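Local coordinates for protein phosphodiesterase (Candida albicans, PDB 6CPU) that belongs to the cyclic nucleotide phosphodiesterase family of the HD clan, a mostly helical metalloprotein that carries a zinc and a magnesium ion, at residues 205-210 with 223-228; 232-237 with 281-286. One frame throughout, in Å; residues are numbered along the deposited sequence.

Interaction 1. Residues 205-210 with 223-228; sequences TTRLSQ and HNLSND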
# COMPACT_ATOMS: atom_id res chain seq x y z
N THR A 205 -20.60 11.80 -9.87
CA THR A 205 -19.89 12.31 -11.04
C THR A 205 -18.93 13.42 -10.65
O THR A 205 -17.80 13.45 -11.11
CB THR A 205 -20.87 12.83 -12.11
OG1 THR A 205 -21.76 11.78 -12.48
CG2 THR A 205 -20.11 13.29 -13.34
N THR A 206 -19.38 14.32 -9.79
CA THR A 206 -18.51 15.42 -9.34
C THR A 206 -17.27 14.91 -8.62
O THR A 206 -16.17 15.37 -8.92
CB THR A 206 -19.26 16.41 -8.47
OG1 THR A 206 -20.28 17.03 -9.26
CG2 THR A 206 -18.32 17.50 -7.95
N ARG A 207 -17.44 13.96 -7.70
CA ARG A 207 -16.28 13.42 -6.97
C ARG A 207 -15.30 12.71 -7.89
O ARG A 207 -14.10 12.95 -7.81
CB ARG A 207 -16.69 12.47 -5.83
CG ARG A 207 -15.56 12.16 -4.84
CD ARG A 207 -14.92 13.44 -4.30
NE ARG A 207 -13.82 13.20 -3.36
CZ ARG A 207 -12.87 14.10 -3.09
NH1 ARG A 207 -12.86 15.29 -3.68
NH2 ARG A 207 -11.91 13.80 -2.22
N LEU A 208 -15.80 11.83 -8.76
CA LEU A 208 -14.92 11.11 -9.68
C LEU A 208 -14.14 12.06 -10.59
O LEU A 208 -12.95 11.83 -10.87
CB LEU A 208 -15.70 10.08 -10.51
CG LEU A 208 -16.47 9.02 -9.70
CD1 LEU A 208 -17.07 7.99 -10.64
CD2 LEU A 208 -15.62 8.35 -8.63
N SER A 209 -14.79 13.13 -11.03
CA SER A 209 -14.12 14.16 -11.82
C SER A 209 -13.05 14.88 -11.00
O SER A 209 -11.95 15.08 -11.48
CB SER A 209 -15.12 15.17 -12.40
OG SER A 209 -14.41 16.16 -13.15
N GLN A 210 -13.35 15.21 -9.75
CA GLN A 210 -12.37 15.85 -8.88
C GLN A 210 -11.13 14.98 -8.72
O GLN A 210 -10.00 15.48 -8.70
CB GLN A 210 -12.97 16.16 -7.51
CG GLN A 210 -13.99 17.28 -7.53
CD GLN A 210 -14.69 17.48 -6.20
OE1 GLN A 210 -14.83 16.56 -5.40
NE2 GLN A 210 -15.15 18.70 -5.98
N HIS A 223 -3.50 13.70 1.53
CA HIS A 223 -4.07 13.75 2.87
C HIS A 223 -5.50 14.24 2.95
O HIS A 223 -6.15 14.10 3.98
CB HIS A 223 -3.17 14.58 3.79
CG HIS A 223 -1.77 14.08 3.81
ND1 HIS A 223 -1.39 12.96 4.51
CD2 HIS A 223 -0.67 14.51 3.16
CE1 HIS A 223 -0.11 12.73 4.30
NE2 HIS A 223 0.35 13.66 3.49
N ASN A 224 -5.99 14.81 1.85
CA ASN A 224 -7.39 15.18 1.74
C ASN A 224 -8.22 14.13 1.03
O ASN A 224 -9.40 14.36 0.77
CB ASN A 224 -7.49 16.50 0.98
CG ASN A 224 -6.66 17.58 1.62
OD1 ASN A 224 -5.59 17.95 1.12
ND2 ASN A 224 -7.10 18.04 2.78
N LEU A 225 -7.62 12.99 0.69
CA LEU A 225 -8.34 11.93 -0.01
C LEU A 225 -8.57 10.77 0.93
O LEU A 225 -7.65 10.33 1.62
CB LEU A 225 -7.58 11.47 -1.25
CG LEU A 225 -7.21 12.55 -2.26
CD1 LEU A 225 -6.35 11.94 -3.34
CD2 LEU A 225 -8.45 13.20 -2.86
N SER A 226 -9.80 10.29 0.97
CA SER A 226 -10.14 9.13 1.78
C SER A 226 -9.56 7.85 1.16
O SER A 226 -9.19 7.83 -0.02
CB SER A 226 -11.66 9.01 1.88
OG SER A 226 -12.22 8.63 0.64
N ASN A 227 -9.52 6.79 1.95
CA ASN A 227 -9.13 5.49 1.42
C ASN A 227 -10.07 5.01 0.29
O ASN A 227 -9.62 4.28 -0.60
CB ASN A 227 -9.00 4.46 2.54
CG ASN A 227 -7.74 4.65 3.35
OD1 ASN A 227 -6.70 5.00 2.81
ND2 ASN A 227 -7.82 4.42 4.64
N ASP A 228 -11.33 5.43 0.31
CA ASP A 228 -12.23 5.16 -0.82
C ASP A 228 -11.86 5.96 -2.07
O ASP A 228 -11.75 5.40 -3.17
CB ASP A 228 -13.70 5.42 -0.45
CG ASP A 228 -14.31 4.34 0.44
OD1 ASP A 228 -13.73 3.24 0.65
OD2 ASP A 228 -15.44 4.57 0.94
O HOH W 1 -11.01 16.11 -0.66
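Arg207 and the pair Asn224 and Leu225 meet where a regular helix faces a chain that is changing course. Residues 205-210 open helix 205-216, with the backbone bond from Ser209 N to Thr205 O at 3.0 Å. The other segment leaves a short 3-10 turn at Asn224, runs extended through Leu225 and Ser226, and enters helix 227-242. Ser226 is the N-cap of that helix, its OG accepting from the backbone N of Asp229.

The gap is bridged by a single long side chain. Arg207 directs its CB toward the turn; with CG anti to the backbone N (chi1 -166°) and a bend at chi2, the guanidinium is delivered beside the loop. NH2 lies 3.6 Å from Leu225 CD2, an approach neither flat over the group nor at its edge. Toward Asn224 O the same NH2 is too far for a direct bond, and one water fills in: it accepts from Arg207 NH2 at 2.9 Å and donates to Asn224 O at 2.8 Å.

The connection between two successive helices, 205-216 and 227-242, of this mainly helical phosphodiesterase is tied together by Arg207, a residue with several partners. The stronger polar partner of NH2 is Asp229, a salt bridge to the first turn of helix 227-242. On the other terminal nitrogen, NH1 donates to Gln210 OE1 at 2.9 Å and 161°; the oxygen lies in the guanidinium plane, whereas the donor stands above the amide's carbonyl plane. Grips on both terminal nitrogens should restrain rotation of the group.

Interaction 2. Residues 232-237 with 281-286; sequences YCVYLM and DVLQAC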
# COMPACT_ATOMS: atom_id res chain seq x y z
N TYR A 232 -10.25 4.77 -6.12
CA TYR A 232 -10.62 5.28 -7.45
C TYR A 232 -9.43 5.92 -8.16
O TYR A 232 -9.28 5.76 -9.36
CB TYR A 232 -11.78 6.25 -7.39
CG TYR A 232 -12.40 6.45 -8.75
CD1 TYR A 232 -12.08 7.56 -9.53
CD2 TYR A 232 -13.28 5.51 -9.27
CE1 TYR A 232 -12.64 7.74 -10.79
CE2 TYR A 232 -13.85 5.68 -10.53
CZ TYR A 232 -13.53 6.80 -11.29
OH TYR A 232 -14.09 6.96 -12.55
N CYS A 233 -8.59 6.64 -7.42
CA CYS A 233 -7.35 7.18 -7.98
C CYS A 233 -6.47 6.10 -8.60
O CYS A 233 -5.94 6.28 -9.70
CB CYS A 233 -6.55 7.95 -6.93
SG CYS A 233 -7.33 9.49 -6.37
N VAL A 234 -6.32 4.97 -7.91
CA VAL A 234 -5.56 3.87 -8.47
C VAL A 234 -6.21 3.37 -9.77
O VAL A 234 -5.52 3.12 -10.75
CB VAL A 234 -5.43 2.70 -7.47
CG1 VAL A 234 -4.72 1.52 -8.12
CG2 VAL A 234 -4.66 3.14 -6.23
N TYR A 235 -7.53 3.24 -9.77
CA TYR A 235 -8.25 2.80 -10.96
C TYR A 235 -7.95 3.74 -12.14
O TYR A 235 -7.64 3.28 -13.23
CB TYR A 235 -9.76 2.69 -10.69
CG TYR A 235 -10.59 2.77 -11.94
CD1 TYR A 235 -10.59 1.74 -12.87
CD2 TYR A 235 -11.33 3.92 -12.24
CE1 TYR A 235 -11.34 1.83 -14.04
CE2 TYR A 235 -12.08 4.01 -13.40
CZ TYR A 235 -12.07 2.97 -14.30
OH TYR A 235 -12.83 3.08 -15.46
N LEU A 236 -8.04 5.05 -11.91
CA LEU A 236 -7.76 6.03 -12.96
C LEU A 236 -6.38 5.83 -13.58
O LEU A 236 -6.23 5.79 -14.81
CB LEU A 236 -7.88 7.45 -12.41
CG LEU A 236 -9.29 7.91 -12.07
CD1 LEU A 236 -9.26 9.23 -11.34
CD2 LEU A 236 -10.16 7.99 -13.33
N MET A 237 -5.38 5.65 -12.73
CA MET A 237 -4.01 5.52 -13.20
C MET A 237 -3.69 4.20 -13.88
O MET A 237 -3.05 4.17 -14.94
CB MET A 237 -3.05 5.78 -12.04
CG MET A 237 -3.07 7.24 -11.65
SD MET A 237 -1.92 7.63 -10.34
CE MET A 237 -2.86 7.18 -8.88
N ASP A 281 0.24 7.44 -3.30
CA ASP A 281 1.14 8.58 -3.51
C ASP A 281 2.36 8.21 -4.35
O ASP A 281 2.68 8.90 -5.32
CB ASP A 281 1.59 9.12 -2.17
CG ASP A 281 2.39 10.38 -2.30
OD1 ASP A 281 1.84 11.38 -2.82
OD2 ASP A 281 3.56 10.36 -1.89
N VAL A 282 3.02 7.11 -4.01
CA VAL A 282 4.19 6.63 -4.77
C VAL A 282 3.81 6.23 -6.20
O VAL A 282 4.54 6.53 -7.17
CB VAL A 282 4.91 5.46 -4.04
CG1 VAL A 282 5.98 4.83 -4.91
CG2 VAL A 282 5.52 5.94 -2.73
N LEU A 283 2.67 5.59 -6.34
CA LEU A 283 2.14 5.25 -7.66
C LEU A 283 1.93 6.54 -8.49
O LEU A 283 2.31 6.61 -9.67
CB LEU A 283 0.82 4.49 -7.52
CG LEU A 283 -0.07 4.35 -8.76
CD1 LEU A 283 0.63 3.53 -9.82
CD2 LEU A 283 -1.40 3.71 -8.40
N GLN A 284 1.33 7.52 -7.86
CA GLN A 284 1.01 8.80 -8.52
C GLN A 284 2.27 9.57 -8.92
O GLN A 284 2.29 10.19 -9.98
CB GLN A 284 0.13 9.65 -7.61
CG GLN A 284 -0.55 10.83 -8.30
CD GLN A 284 0.19 12.16 -8.14
OE1 GLN A 284 1.28 12.23 -7.53
NE2 GLN A 284 -0.42 13.23 -8.63
N ALA A 285 3.30 9.53 -8.07
CA ALA A 285 4.62 10.08 -8.43
C ALA A 285 5.17 9.40 -9.66
O ALA A 285 5.55 10.06 -10.63
CB ALA A 285 5.59 9.97 -7.27
N CYS A 286 5.20 8.06 -9.64
CA CYS A 286 5.62 7.29 -10.82
C CYS A 286 4.81 7.67 -12.04
O CYS A 286 5.35 7.84 -13.14
CB CYS A 286 5.46 5.78 -10.59
SG CYS A 286 6.84 5.01 -9.74
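Met237 reaches from helix 227-242 to Leu283 and Gln284 on helix 276-292, and its chain can be followed outward atom by atom. CB is directed at the opposite helix; CG stands anti to the carbonyl carbon (chi1 -70°), and the extended chi2 then carries SD across. SD is the first atom to touch: it settles 3.6 Å from Gln284 CA and 4.0 Å from Gln284 CB, against the base of that side chain and close to the helix backbone. At chi3 (-83°) the chain bends, which brings CE to Leu283 CD2 at 3.8 Å and to Leu283 CG at 4.0 Å, so methionine and leucine meet tip to tip.

The two helical segments run nearly side by side in the same direction, their axes 10.5 Å apart at closest approach and inclined by 26°. This is a buried helix-helix packing in the all-helical body of the phosphodiesterase fold, and the spacing is spanned chiefly by Met237 and Leu283.

Leu283 CD2 is shared: both Val234 methyls, CG1 and CG2, lie 4.0 Å from Leu283 CD2, the two side chains crossing at about a right angle. Leu343 on helix 336-348 also touches Leu283, while Leu347 of the same helix touches Val234, placing a third helix against the pair. Gln284 offers Met237 its aliphatic CB and CG, then bends at chi2 to carry its amide away from the interface. There NE2 donates to the backbone oxygens of His217 and Val215, and OE1 accepts from Arg468 NH1, satisfying a buried polar end beside a wholly apolar contact.

Helix 227-242 is common to both contacts: interaction 1 fastens the chain just ahead of it and its N-terminal end, and interaction 2 packs its next turns against helix 276-292. Their centres lie 12 Å apart, and they touch directly, Leu208 CD1 at 3.7 Å from Tyr232 OH and Leu225 CD1 at 4.0 Å from Cys233 SG. The water-bridged polar contact of interaction 1 is partly buried, the apolar packing of interaction 2 buried. In interaction 2 the Leu283 side chain is about 10 Å from the zinc ion and about 13 Å from the magnesium ion. Its neighbour Val282 touches His349 and Asp462, two of the zinc ligands.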